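Long-range contacts in beta-glucosidase (Chaetomella raphigera, PDB 6JXG), which probably hydrolyses terminal, non-reducing beta-D-glucosyl residues with release of beta-D-glucose, as a secreted family 3 glycoside hydrolase of cellulose degradation: residues 23-28 with 280-285; 226-231 with 286-291. All blocks are in the same frame, centred on the assembly; numbering follows the deposited sequence.

Contact 1 of 2, residues 23-28 with 280-285; sequences TDKASI and RLDDMV
Two helices of the N-terminal, TIM-barrel-like part of this family 3 glycoside hydrolase pack here: the short helix 22-29 lies across the first half of the long helix 278-294. The segment axes approach to 9.5 Å at 57°, and K25 and V285 have the nearest CA atoms, 6.4 Å apart. K25 has the largest share of the contact and works at both its ends. At its root, the side chain rests on the isobutyl group of L281 (K25 CB to L281 CD2 3.9 Å) and on V285 (K25 CB to V285 CG2 3.9 Å). CG is anti to the carbonyl carbon (chi1 -68°), and from there the chain runs fully extended to its ammonium, which forms a salt bridge, K25 NZ to D282 OD1, at 2.9 Å. The ammonium meets this oxygen from above the carboxylate plane, 40° out of it. The CB of D282 faces away from helix 22-29, yet its carboxylate reaches back to K25; OD1 also accepts a bond from Q278 NE2, one turn earlier, which should help fix the carboxylate's rotation. V285 divides its two methyl groups: V285 CG2 lies against K25, 3.8 Å from K25 O, while V285 CG1 meets I28 CD1 at 3.9 Å, the two side chains crossing at about a right angle. The ion pair thus borders an apolar seam of L281, V285 and I28. Helix 7-17 joins that seam through L17, which touches K25, D282 and V285, and helix 265-272 packs L268 against both A26 and L281.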
loop_
_atom_site.group_PDB
_atom_site.type_symbol
_atom_site.label_atom_id
_atom_site.label_comp_id
_atom_site.label_asym_id
_atom_site.label_seq_id
_atom_site.Cartn_x
_atom_site.Cartn_y
_atom_site.Cartn_z
ATOM N N THR A 23 26.666 -27.213 3.843
ATOM C CA THR A 23 26.525 -26.347 4.996
ATOM C C THR A 23 26.506 -24.867 4.583
ATOM O O THR A 23 25.764 -24.069 5.190
ATOM C CB THR A 23 27.538 -26.651 6.134
ATOM O OG1 THR A 23 28.825 -26.287 5.696
ATOM C CG2 THR A 23 27.593 -28.117 6.502
ATOM N N ASP A 24 27.295 -24.465 3.581
ATOM C CA ASP A 24 27.180 -23.066 3.050
ATOM C C ASP A 24 25.743 -22.781 2.553
ATOM O O ASP A 24 25.134 -21.756 2.879
ATOM C CB ASP A 24 28.093 -22.782 1.888
ATOM C CG ASP A 24 29.605 -22.917 2.204
ATOM O OD1 ASP A 24 30.011 -22.653 3.334
ATOM O OD2 ASP A 24 30.347 -23.328 1.276
ATOM N N LYS A 25 25.230 -23.721 1.767
ATOM C CA LYS A 25 23.865 -23.629 1.166
ATOM C C LYS A 25 22.809 -23.520 2.242
ATOM O O LYS A 25 21.961 -22.643 2.189
ATOM C CB LYS A 25 23.601 -24.829 0.265
ATOM C CG LYS A 25 24.494 -24.793 -0.970
ATOM C CD LYS A 25 24.334 -26.039 -1.828
ATOM C CE LYS A 25 25.404 -26.025 -2.878
ATOM N NZ LYS A 25 25.141 -27.122 -3.775
ATOM N N ALA A 26 22.899 -24.377 3.244
ATOM C CA ALA A 26 21.960 -24.315 4.365
ATOM C C ALA A 26 21.997 -22.975 5.080
ATOM O O ALA A 26 20.975 -22.456 5.491
ATOM C CB ALA A 26 22.174 -25.487 5.330
ATOM N N SER A 27 23.149 -22.362 5.189
ATOM C CA SER A 27 23.265 -21.120 5.964
ATOM C C SER A 27 22.698 -19.938 5.159
ATOM O O SER A 27 22.335 -18.940 5.779
ATOM C CB SER A 27 24.734 -20.847 6.402
ATOM O OG SER A 27 25.532 -20.496 5.257
ATOM N N ILE A 28 22.611 -20.086 3.825
ATOM C CA ILE A 28 22.043 -19.080 2.963
ATOM C C ILE A 28 20.492 -19.072 3.006
ATOM O O ILE A 28 19.874 -18.036 2.861
ATOM C CB ILE A 28 22.530 -19.234 1.516
ATOM C CG1 ILE A 28 24.003 -18.852 1.429
ATOM C CG2 ILE A 28 21.858 -18.282 0.534
ATOM C CD1 ILE A 28 24.697 -19.200 0.096
ATOM N N ARG A 280 16.331 -29.159 -4.762
ATOM C CA ARG A 280 15.423 -28.171 -4.170
ATOM C C ARG A 280 16.249 -27.143 -3.399
ATOM O O ARG A 280 16.103 -25.916 -3.584
ATOM C CB ARG A 280 14.327 -28.837 -3.306
ATOM C CG ARG A 280 13.285 -27.819 -2.690
ATOM C CD ARG A 280 12.305 -27.244 -3.722
ATOM N NE ARG A 280 12.775 -25.994 -4.252
ATOM C CZ ARG A 280 12.781 -24.847 -3.541
ATOM N NH1 ARG A 280 12.228 -24.793 -2.347
ATOM N NH2 ARG A 280 13.285 -23.751 -4.064
ATOM N N LEU A 281 17.164 -27.618 -2.577
ATOM C CA LEU A 281 18.092 -26.642 -1.894
ATOM C C LEU A 281 18.964 -25.816 -2.881
ATOM O O LEU A 281 19.166 -24.599 -2.730
ATOM C CB LEU A 281 19.003 -27.356 -0.875
ATOM C CG LEU A 281 20.148 -26.620 -0.188
ATOM C CD1 LEU A 281 19.639 -25.414 0.595
ATOM C CD2 LEU A 281 20.872 -27.572 0.737
ATOM N N ASP A 282 19.463 -26.481 -3.912
ATOM C CA ASP A 282 20.233 -25.833 -4.942
ATOM C C ASP A 282 19.389 -24.753 -5.599
ATOM O O ASP A 282 19.902 -23.657 -5.867
ATOM C CB ASP A 282 20.705 -26.829 -6.000
ATOM C CG ASP A 282 21.813 -27.773 -5.473
ATOM O OD1 ASP A 282 22.345 -27.565 -4.369
ATOM O OD2 ASP A 282 22.194 -28.718 -6.215
ATOM N N ASP A 283 18.115 -25.040 -5.827
ATOM C CA ASP A 283 17.221 -24.103 -6.481
ATOM C C ASP A 283 17.005 -22.892 -5.565
ATOM O O ASP A 283 17.059 -21.771 -6.007
ATOM C CB ASP A 283 15.895 -24.760 -6.812
ATOM C CG ASP A 283 14.968 -23.833 -7.535
ATOM O OD1 ASP A 283 15.214 -23.571 -8.718
ATOM O OD2 ASP A 283 14.049 -23.322 -6.910
ATOM N N MET A 284 16.860 -23.127 -4.277
ATOM C CA MET A 284 16.661 -22.047 -3.293
ATOM C C MET A 284 17.815 -21.069 -3.315
ATOM O O MET A 284 17.644 -19.874 -3.400
ATOM C CB MET A 284 16.595 -22.621 -1.888
ATOM C CG MET A 284 15.402 -23.423 -1.499
ATOM S SD MET A 284 15.749 -24.055 0.196
ATOM C CE MET A 284 14.517 -25.247 0.501
ATOM N N VAL A 285 19.027 -21.595 -3.245
ATOM C CA VAL A 285 20.239 -20.787 -3.275
ATOM C C VAL A 285 20.465 -20.074 -4.554
ATOM O O VAL A 285 20.890 -18.911 -4.547
ATOM C CB VAL A 285 21.463 -21.646 -2.903
ATOM C CG1 VAL A 285 22.715 -20.769 -2.904
ATOM C CG2 VAL A 285 21.268 -22.183 -1.497
#

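Contact 2 of 2, residues 226-231 with 286-291; sequences QGFVVS and TRILAS
Helix 278-294 packs through its residues 286-291 on the start of strand 228-231, a beta-strand against an outer helix as in a TIM-barrel-like domain. The strand runs parallel to its neighbour 196-199 in the barrel wall, and V229 also bonds the backbone of D248 and V249 on the other flank; the helix segment crosses it at 104°, the segment axes 8.1 Å apart. F228 and R287 lose the most surface, and they divide the work between apolar packing and polar grip. The F228 side chain takes the crowded first torsion, CG between the backbone N and the carbonyl carbon (chi1 72°), which places its ring beside the helix. I288 CG1 sits over one ring face, 3.9 Å from F228 CG, and the two side chains cross at about a right angle. At the ring edge, S291 closes in with S291 CB nearly in the ring plane, 3.7 Å from F228 CD2. The root of the ring is braced too, F228 CB lying 4.0 Å from R287 CB. R287 runs extended from CG to NE along the G227 peptide, R287 CD 3.4 Å from G227 O, and then turns about the CD-NE bond so that NH1 comes back to the same oxygen. That bond, R287 NH1 to G227 O, is 2.9 Å long with an N-H...O angle of 160°, in the plane of both the carbonyl and the guanidinium. NH1 also bonds F225 O, and NE pairs with D283 on its own helix, so the guanidinium is held on two sides although K220 brings a like charge close. S291 OG bonds A195 O, just before strand 196-199, and touches the glycine as well: S291 OG lies 3.4 Å from G227 CA.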
loop_
_atom_site.group_PDB
_atom_site.type_symbol
_atom_site.label_atom_id
_atom_site.label_comp_id
_atom_site.label_asym_id
_atom_site.label_seq_id
_atom_site.Cartn_x
_atom_site.Cartn_y
_atom_site.Cartn_z
ATOM N N GLN A 226 11.356 -15.323 -10.937
ATOM C CA GLN A 226 12.772 -15.715 -10.943
ATOM C C GLN A 226 13.517 -15.449 -9.628
ATOM O O GLN A 226 14.592 -16.025 -9.429
ATOM C CB GLN A 226 13.515 -15.037 -12.088
ATOM C CG GLN A 226 12.971 -15.339 -13.478
ATOM C CD GLN A 226 13.186 -16.784 -13.819
ATOM O OE1 GLN A 226 14.322 -17.297 -13.712
ATOM N NE2 GLN A 226 12.115 -17.483 -14.184
ATOM N N GLY A 227 12.929 -14.657 -8.707
ATOM C CA GLY A 227 13.475 -14.455 -7.398
ATOM C C GLY A 227 13.166 -15.539 -6.367
ATOM O O GLY A 227 12.866 -16.719 -6.683
ATOM N N PHE A 228 13.160 -15.124 -5.119
ATOM C CA PHE A 228 13.109 -16.026 -4.026
ATOM C C PHE A 228 11.935 -15.659 -3.104
ATOM O O PHE A 228 11.512 -14.507 -3.049
ATOM C CB PHE A 228 14.410 -16.111 -3.262
ATOM C CG PHE A 228 14.728 -14.936 -2.456
ATOM C CD1 PHE A 228 14.386 -14.882 -1.102
ATOM C CD2 PHE A 228 15.458 -13.867 -3.028
ATOM C CE1 PHE A 228 14.708 -13.785 -0.345
ATOM C CE2 PHE A 228 15.809 -12.782 -2.269
ATOM C CZ PHE A 228 15.472 -12.726 -0.897
ATOM N N VAL A 229 11.393 -16.692 -2.483
ATOM C CA VAL A 229 10.303 -16.566 -1.493
ATOM C C VAL A 229 10.828 -16.676 -0.087
ATOM O O VAL A 229 11.542 -17.596 0.239
ATOM C CB VAL A 229 9.230 -17.653 -1.739
ATOM C CG1 VAL A 229 8.112 -17.440 -0.724
ATOM C CG2 VAL A 229 8.677 -17.514 -3.164
ATOM N N VAL A 230 10.468 -15.698 0.760
ATOM C CA VAL A 230 10.874 -15.658 2.129
ATOM C C VAL A 230 9.661 -15.817 3.034
ATOM O O VAL A 230 8.564 -15.367 2.702
ATOM C CB VAL A 230 11.687 -14.415 2.390
ATOM C CG1 VAL A 230 10.922 -13.117 2.095
ATOM C CG2 VAL A 230 12.202 -14.440 3.809
ATOM N N SER A 231 9.834 -16.460 4.189
ATOM C CA SER A 231 8.698 -16.593 5.078
ATOM C C SER A 231 8.385 -15.351 5.809
ATOM O O SER A 231 9.275 -14.590 6.210
ATOM C CB SER A 231 8.880 -17.746 6.063
ATOM O OG SER A 231 9.917 -17.456 6.968
ATOM N N THR A 286 20.207 -20.749 -5.689
ATOM C CA THR A 286 20.329 -20.128 -6.955
ATOM C C THR A 286 19.437 -18.879 -7.042
ATOM O O THR A 286 19.878 -17.854 -7.518
ATOM C CB THR A 286 19.993 -21.075 -8.121
ATOM O OG1 THR A 286 20.811 -22.267 -8.073
ATOM C CG2 THR A 286 20.210 -20.394 -9.415
ATOM N N ARG A 287 18.229 -18.995 -6.513
ATOM C CA ARG A 287 17.264 -17.909 -6.562
ATOM C C ARG A 287 17.708 -16.704 -5.685
ATOM O O ARG A 287 17.670 -15.549 -6.116
ATOM C CB ARG A 287 15.906 -18.405 -6.133
ATOM C CG ARG A 287 15.196 -19.310 -7.156
ATOM C CD ARG A 287 13.939 -19.950 -6.610
ATOM N NE ARG A 287 13.211 -20.637 -7.666
ATOM C CZ ARG A 287 12.488 -20.066 -8.637
ATOM N NH1 ARG A 287 12.278 -18.769 -8.655
ATOM N NH2 ARG A 287 11.942 -20.850 -9.571
ATOM N N ILE A 288 18.094 -16.982 -4.445
ATOM C CA ILE A 288 18.550 -15.971 -3.484
ATOM C C ILE A 288 19.755 -15.194 -4.047
ATOM O O ILE A 288 19.755 -13.956 -4.093
ATOM C CB ILE A 288 18.949 -16.612 -2.136
ATOM C CG1 ILE A 288 17.731 -17.290 -1.508
ATOM C CG2 ILE A 288 19.499 -15.547 -1.171
ATOM C CD1 ILE A 288 17.985 -18.330 -0.453
ATOM N N LEU A 289 20.711 -15.954 -4.582
ATOM C CA LEU A 289 21.912 -15.345 -5.185
ATOM C C LEU A 289 21.532 -14.594 -6.472
ATOM O O LEU A 289 22.081 -13.539 -6.757
ATOM C CB LEU A 289 23.013 -16.421 -5.453
ATOM C CG LEU A 289 23.566 -17.106 -4.187
ATOM C CD1 LEU A 289 24.655 -18.061 -4.642
ATOM C CD2 LEU A 289 24.152 -16.127 -3.160
ATOM N N ALA A 290 20.627 -15.140 -7.289
ATOM C CA ALA A 290 20.219 -14.452 -8.503
ATOM C C ALA A 290 19.691 -13.028 -8.165
ATOM O O ALA A 290 19.994 -12.069 -8.858
ATOM C CB ALA A 290 19.165 -15.238 -9.242
ATOM N N SER A 291 18.836 -12.936 -7.171
ATOM C CA SER A 291 18.252 -11.662 -6.775
ATOM C C SER A 291 19.307 -10.663 -6.271
ATOM O O SER A 291 19.287 -9.464 -6.587
ATOM C CB SER A 291 17.206 -11.941 -5.696
ATOM O OG SER A 291 16.002 -12.480 -6.314
#

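How the contacts relate
Both contacts use helix 278-294: contact 1 engages its first half and contact 2 the turns that follow, with centres about 11 Å apart. Both are largely buried, but contact 1 is a helix-on-helix join farther out, its centre about 32 Å from the centre of the chain, against about 23 Å for contact 2, which sets the helix against a strand of the barrel sheet. The chemistry changes accordingly, from a side-chain ion pair beside aliphatic packing to an arginine gripping a backbone carbonyl beside an aromatic ring. They meet directly where I28 O packs 3.8 Å from I288 CD1, and a salt bridge within helix 278-294 ties segments 280-285 and 286-291.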